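Local coordinates for protein fructokinase (Vibrio cholerae serotype O1, PDB 5EYN) that catalyses the ATP-dependent phosphorylation of fructose, as a sugar kinase of the PfkB (ribokinase-like) family, at residues S154-I159 with Q187-R192; S143-L146 with P150-S153. All blocks are in the same frame, centred on the assembly; numbering follows the deposited sequence.

Contact 1: S154-I159 with Q187-R192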
ATOM      1  N   SER A 154     -21.047   2.090 -12.399  1.00  7.74           N
ATOM      2  CA  SER A 154     -20.428   2.186 -13.720  1.00  7.73           C
ATOM      3  C   SER A 154     -20.285   0.812 -14.370  1.00  7.78           C
ATOM      4  O   SER A 154     -20.492   0.655 -15.564  1.00  8.10           O
ATOM      5  CB  SER A 154     -19.052   2.851 -13.646  1.00  8.29           C
ATOM      6  OG  SER A 154     -19.161   4.190 -13.213  1.00  9.07           O
ATOM      7  N   THR A 155     -19.952  -0.179 -13.568  1.00  7.44           N
ATOM      8  CA  THR A 155     -19.721  -1.509 -14.070  1.00  7.37           C
ATOM      9  C   THR A 155     -21.044  -2.155 -14.444  1.00  7.91           C
ATOM     10  O   THR A 155     -21.159  -2.812 -15.462  1.00  7.57           O
ATOM     11  CB  THR A 155     -18.947  -2.340 -13.025  1.00  7.71           C
ATOM     12  OG1 THR A 155     -17.662  -1.746 -12.807  1.00  7.68           O
ATOM     13  CG2 THR A 155     -18.768  -3.734 -13.513  1.00  7.77           C
ATOM     14  N   PHE A 156     -22.070  -1.961 -13.628  1.00  7.42           N
ATOM     15  CA  PHE A 156     -23.390  -2.443 -14.037  1.00  8.12           C
ATOM     16  C   PHE A 156     -23.857  -1.787 -15.347  1.00  8.22           C
ATOM     17  O   PHE A 156     -24.497  -2.440 -16.172  1.00  9.33           O
ATOM     18  CB  PHE A 156     -24.438  -2.253 -12.941  1.00  8.67           C
ATOM     19  CG  PHE A 156     -24.416  -3.331 -11.899  1.00  8.12           C
ATOM     20  CD1 PHE A 156     -24.733  -4.630 -12.230  1.00  9.74           C
ATOM     21  CD2 PHE A 156     -24.138  -3.035 -10.578  1.00  9.14           C
ATOM     22  CE1 PHE A 156     -24.732  -5.618 -11.267  1.00  9.94           C
ATOM     23  CE2 PHE A 156     -24.136  -4.023  -9.622  1.00  9.16           C
ATOM     24  CZ  PHE A 156     -24.436  -5.312  -9.962  1.00  9.96           C
ATOM     25  N   ALA A 157     -23.535  -0.514 -15.549  1.00  8.34           N
ATOM     26  CA  ALA A 157     -23.886   0.148 -16.804  1.00  9.26           C
ATOM     27  C   ALA A 157     -23.112  -0.479 -17.952  1.00  8.69           C
ATOM     28  O   ALA A 157     -23.667  -0.707 -19.016  1.00  9.19           O
ATOM     29  CB  ALA A 157     -23.623   1.645 -16.726  1.00  9.22           C
ATOM     30  N   ALA A 158     -21.832  -0.769 -17.737  1.00  8.75           N
ATOM     31  CA  ALA A 158     -21.030  -1.406 -18.775  1.00  8.49           C
ATOM     32  C   ALA A 158     -21.628  -2.753 -19.151  1.00  8.83           C
ATOM     33  O   ALA A 158     -21.734  -3.082 -20.320  1.00  8.75           O
ATOM     34  CB  ALA A 158     -19.598  -1.571 -18.325  1.00  8.54           C
ATOM     35  N   ILE A 159     -22.033  -3.529 -18.156  1.00  8.57           N
ATOM     36  CA  ILE A 159     -22.677  -4.808 -18.411  1.00  8.97           C
ATOM     37  C   ILE A 159     -23.956  -4.622 -19.236  1.00  9.71           C
ATOM     38  O   ILE A 159     -24.156  -5.322 -20.229  1.00  9.61           O
ATOM     39  CB  ILE A 159     -22.982  -5.533 -17.096  1.00  8.83           C
ATOM     40  CG1 ILE A 159     -21.672  -5.981 -16.423  1.00  8.01           C
ATOM     41  CG2 ILE A 159     -23.869  -6.711 -17.331  1.00  9.57           C
ATOM     42  CD1 ILE A 159     -21.869  -6.420 -14.995  1.00  9.91           C
ATOM     43  N   GLN A 187     -23.568  -9.750  -0.901  1.00 10.62           N
ATOM     44  CA  GLN A 187     -24.304 -10.890  -1.427  0.99 11.22           C
ATOM     45  C   GLN A 187     -25.298 -10.466  -2.493  1.00 10.34           C
ATOM     46  O   GLN A 187     -25.317 -11.012  -3.587  1.00 11.03           O
ATOM     47  CB  GLN A 187     -25.026 -11.649  -0.323  0.85 13.17           C
ATOM     48  CG  GLN A 187     -25.690 -12.937  -0.811  0.87 15.47           C
ATOM     49  CD  GLN A 187     -26.459 -13.641   0.279  0.75 15.86           C
ATOM     50  OE1 GLN A 187     -27.045 -13.002   1.147  0.58 16.39           O
ATOM     51  NE2 GLN A 187     -26.460 -14.966   0.244  0.54 16.21           N
ATOM     52  N   ALA A 188     -26.120  -9.477  -2.182  1.00 10.13           N
ATOM     53  CA  ALA A 188     -27.148  -9.045  -3.115  1.00 10.99           C
ATOM     54  C   ALA A 188     -26.557  -8.423  -4.373  1.00  9.87           C
ATOM     55  O   ALA A 188     -27.072  -8.601  -5.473  1.00 10.28           O
ATOM     56  CB  ALA A 188     -28.075  -8.062  -2.444  1.00 13.46           C
ATOM     57  N   THR A 189     -25.502  -7.642  -4.214  1.00  9.07           N
ATOM     58  CA  THR A 189     -24.905  -6.962  -5.362  1.00  8.86           C
ATOM     59  C   THR A 189     -24.262  -7.978  -6.312  1.00  8.04           C
ATOM     60  O   THR A 189     -24.440  -7.928  -7.528  1.00  8.15           O
ATOM     61  CB  THR A 189     -23.863  -5.939  -4.902  1.00  8.42           C
ATOM     62  OG1 THR A 189     -24.477  -4.969  -4.048  1.00 10.26           O
ATOM     63  CG2 THR A 189     -23.242  -5.228  -6.071  1.00  9.13           C
ATOM     64  N   VAL A 190     -23.544  -8.933  -5.748  1.00  8.08           N
ATOM     65  CA  VAL A 190     -22.925  -9.979  -6.550  1.00  8.06           C
ATOM     66  C   VAL A 190     -23.999 -10.812  -7.246  1.00  8.55           C
ATOM     67  O   VAL A 190     -23.872 -11.111  -8.438  1.00  8.49           O
ATOM     68  CB  VAL A 190     -22.011 -10.854  -5.669  1.00  7.54           C
ATOM     69  CG1 VAL A 190     -21.617 -12.130  -6.392  1.00  8.91           C
ATOM     70  CG2 VAL A 190     -20.784 -10.052  -5.239  1.00  8.23           C
ATOM     71  N   MET A 191     -25.079 -11.158  -6.547  1.00  8.57           N
ATOM     72  CA  MET A 191     -26.091 -11.979  -7.191  1.00 10.07           C
ATOM     73  C   MET A 191     -26.826 -11.222  -8.292  1.00  9.82           C
ATOM     74  O   MET A 191     -27.281 -11.834  -9.254  1.00 10.42           O
ATOM     75  CB  MET A 191     -27.059 -12.566  -6.167  1.00 10.72           C
ATOM     76  CG  MET A 191     -26.380 -13.573  -5.248  1.00 12.52           C
ATOM     77  SD  MET A 191     -25.436 -14.862  -6.091  1.00 15.68           S
ATOM     78  CE  MET A 191     -26.759 -15.844  -6.768  1.00 19.15           C
ATOM     79  N   ARG A 192     -26.929  -9.899  -8.177  1.00  9.46           N
ATOM     80  CA  ARG A 192     -27.473  -9.096  -9.268  1.00 10.35           C
ATOM     81  C   ARG A 192     -26.624  -9.267 -10.527  1.00  9.67           C
ATOM     82  O   ARG A 192     -27.165  -9.417 -11.623  1.00 10.17           O
ATOM     83  CB  ARG A 192     -27.543  -7.621  -8.861  1.00 12.79           C
ATOM     84  CG  ARG A 192     -28.133  -6.696  -9.919  1.00 15.57           C
ATOM     85  CD  ARG A 192     -28.049  -5.237  -9.479  1.00 17.93           C
ATOM     86  NE  ARG A 192     -28.228  -4.344 -10.610  1.00 18.89           N
ATOM     87  CZ  ARG A 192     -27.921  -3.054 -10.621  1.00 20.27           C
ATOM     88  NH1 ARG A 192     -27.419  -2.476  -9.548  1.00 21.62           N
ATOM     89  NH2 ARG A 192     -28.132  -2.345 -11.723  1.00 22.20           N
TER
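The chi1 of R192, -178°, puts its CG opposite the backbone N, with its CB directed at helix 151-165 and the chain extended from CG to NE, which lays the guanidinium over the ring of F156. On the other side, F156 places its CG opposite its carbonyl carbon, and its CB already points at helix 186-194, so the ring is carried straight into the interhelical space. The two flat groups are almost parallel, with planes 9° apart. R192 CZ sits 3.7 Å from the centroid of the F156 ring and only 11° off its normal, a cation-pi stack over the face rather than at the rim. NH1 of R192 comes to 3.5 Å from CD2 of F156, NH2 hangs over CG and CB, and NE lies above CD1 and CE1. The aliphatic part joins in as a CH-pi contact, R192 CD standing 4.0 Å from the F156 ring centroid. Both partners ride on helices of successive beta-alpha-beta connections between parallel strands of the central mixed sheet in this ribokinase-type fold: helix 151-165 follows strand 138-142, and helix 186-194 follows strand 168-172. T189, one turn before R192, meets the far end of the ring: its backbone O lies in the ring plane at the edge, 3.6 Å from F156 CZ, where the slightly positive ring hydrogens would face it. The methyl CG2 of T189 adds a van der Waals contact at 3.9 Å from F156 CE2, while its OG1 bonds E185 O, just before the helix begins. L196, in the loop beyond helix 186-194, also touches the buried F156 side chain, whereas R192 is exposed.

Contact 2: S143-L146 with P150-S153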
ATOM      1  N   SER A 143     -16.049  -9.225  -8.757  1.00  5.89           N
ATOM      2  CA  SER A 143     -16.850  -8.479  -7.804  1.00  5.99           C
ATOM      3  C   SER A 143     -16.190  -7.256  -7.209  1.00  5.68           C
ATOM      4  O   SER A 143     -16.906  -6.392  -6.714  1.00  6.18           O
ATOM      5  CB  SER A 143     -17.377  -9.366  -6.690  1.00  7.55           C
ATOM      6  OG  SER A 143     -16.335  -9.748  -5.837  1.00  8.97           O
ATOM      7  N   ILE A 144     -14.873  -7.136  -7.209  1.00  5.96           N
ATOM      8  CA  ILE A 144     -14.271  -5.942  -6.662  1.00  5.95           C
ATOM      9  C   ILE A 144     -14.789  -4.716  -7.424  1.00  6.84           C
ATOM     10  O   ILE A 144     -14.946  -3.639  -6.846  1.00  6.93           O
ATOM     11  CB  ILE A 144     -12.737  -6.033  -6.643  1.00  6.17           C
ATOM     12  CG1 ILE A 144     -12.306  -6.783  -5.391  1.00  6.49           C
ATOM     13  CG2 ILE A 144     -12.084  -4.643  -6.679  1.00  6.90           C
ATOM     14  CD1 ILE A 144     -10.808  -6.945  -5.258  1.00  6.48           C
ATOM     15  N   ALA A 145     -15.084  -4.869  -8.706  1.00  5.64           N
ATOM     16  CA  ALA A 145     -15.591  -3.750  -9.486  1.00  6.57           C
ATOM     17  C   ALA A 145     -16.954  -3.283  -8.990  1.00  6.73           C
ATOM     18  O   ALA A 145     -17.350  -2.158  -9.259  1.00  6.83           O
ATOM     19  CB  ALA A 145     -15.672  -4.138 -10.954  1.00  6.67           C
ATOM     20  N   LEU A 146     -17.643  -4.156  -8.269  1.00  6.24           N
ATOM     21  CA  LEU A 146     -18.955  -3.873  -7.718  1.00  6.28           C
ATOM     22  C   LEU A 146     -18.890  -3.459  -6.262  1.00  7.10           C
ATOM     23  O   LEU A 146     -19.916  -3.239  -5.650  1.00  7.74           O
ATOM     24  CB  LEU A 146     -19.813  -5.127  -7.804  1.00  7.25           C
ATOM     25  CG  LEU A 146     -19.838  -5.804  -9.175  1.00  7.98           C
ATOM     26  CD1 LEU A 146     -20.709  -7.046  -9.132  1.00  8.12           C
ATOM     27  CD2 LEU A 146     -20.316  -4.837 -10.260  1.00  9.48           C
ATOM     28  N   PRO A 150     -18.128   4.993  -7.313  1.00  8.64           N
ATOM     29  CA  PRO A 150     -18.997   4.844  -8.481  1.00  8.56           C
ATOM     30  C   PRO A 150     -18.736   3.600  -9.325  1.00  8.46           C
ATOM     31  O   PRO A 150     -19.467   3.335 -10.279  1.00  8.53           O
ATOM     32  CB  PRO A 150     -18.679   6.098  -9.302  1.00  9.42           C
ATOM     33  CG  PRO A 150     -17.233   6.375  -8.985  1.00  9.98           C
ATOM     34  CD  PRO A 150     -17.111   6.041  -7.517  1.00  9.63           C
ATOM     35  N   SER A 151     -17.684   2.844  -9.030  1.00  7.54           N
ATOM     36  CA  SER A 151     -17.373   1.709  -9.891  1.00  7.15           C
ATOM     37  C   SER A 151     -18.528   0.733  -9.998  1.00  6.56           C
ATOM     38  O   SER A 151     -18.783   0.190 -11.066  1.00  7.18           O
ATOM     39  CB  SER A 151     -16.116   0.997  -9.412  1.00  7.39           C
ATOM     40  OG  SER A 151     -15.854  -0.137 -10.225  1.00  7.24           O
ATOM     41  N   ARG A 152     -19.250   0.513  -8.914  1.00  6.71           N
ATOM     42  CA  ARG A 152     -20.334  -0.460  -8.927  1.00  7.27           C
ATOM     43  C   ARG A 152     -21.375  -0.093  -9.987  1.00  8.07           C
ATOM     44  O   ARG A 152     -21.658  -0.870 -10.881  1.00  7.68           O
ATOM     45  CB  ARG A 152     -20.973  -0.567  -7.535  1.00  7.85           C
ATOM     46  CG  ARG A 152     -22.178  -1.515  -7.497  1.00  7.73           C
ATOM     47  CD  ARG A 152     -22.945  -1.466  -6.192  1.00  7.14           C
ATOM     48  NE  ARG A 152     -22.122  -1.719  -5.011  1.00  8.15           N
ATOM     49  CZ  ARG A 152     -22.568  -1.660  -3.768  1.00  8.59           C
ATOM     50  NH1 ARG A 152     -23.836  -1.324  -3.540  1.00  9.15           N
ATOM     51  NH2 ARG A 152     -21.793  -1.904  -2.739  1.00  9.09           N
ATOM     52  N   SER A 153     -21.911   1.114  -9.905  1.00  7.54           N
ATOM     53  CA  SER A 153     -22.897   1.540 -10.885  1.00  8.52           C
ATOM     54  C   SER A 153     -22.298   1.657 -12.284  1.00  8.08           C
ATOM     55  O   SER A 153     -22.969   1.342 -13.268  1.00  8.46           O
ATOM     56  CB  SER A 153     -23.595   2.836 -10.458  1.00  9.44           C
ATOM     57  OG  SER A 153     -22.705   3.907 -10.235  1.00 11.30           O
TER
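Two consecutive carbonyls, those of A145 and L146, are gripped by the side chains of two consecutive residues, S151 and R152, at the start of the next helix. The hydroxyl of S151 gives its proton to A145 O, with OG and O 2.7 Å apart; it approaches in the carbonyl plane on a lone pair, at a C=O...OG angle of 126°. OG stands opposite the backbone N of S151, chi1 178°, which points it at the loop. R152 NE bonds L146 O at 2.8 Å, less ideally: the N-H...O angle is 147° and the donor is tilted from the carbonyl plane. The R152 chain leaves its backbone extended and bends at chi3, which turns NE back to the carbonyl. The rest of that guanidinium is held by other partners, NH1 in a salt bridge with E185 and NH2 on A147 O, so three separate attachments fix its rotation. A weaker CA-H...O contact joins R152 CA to A145 O at 3.4 Å. The CB and CG of R152 lie against the L146 carbonyl, each 3.4 Å from its O, and the CB of A145 is 4.1 Å from S151 OG. L146 N bonds S143 O and closes a type I beta turn, S143 to L146. I144, in the same turn, touches the bound fructose and so lines its pocket, and its side chain also meets D26. The turn bridges the C-terminal end of strand 138-142 and the start of helix 151-165, with L146 packed against T155 and F156 of that helix and, on the neighbouring helix 186-194, against T189 and A193.

How the contacts relate
Contact 2 comes first along the chain and closes before contact 1 opens, and both draw on helix 151-165: contact 2 at its start, contact 1 a turn further on. Their centres are 7 Å apart, and they touch through packing such as T189 OG1 on R152 NH1 (3.7 Å) and V190 CG2 on S143 CB (3.8 Å). Helix 186-194 meets both regions. Together they link the loop leaving strand 138-142 of the nine-stranded sheet to two helices that follow neighbouring strands, 138-142 and 168-172. Contact 2 includes I144, which touches the bound fructose, whereas contact 1 is structural packing away from the annotated sites.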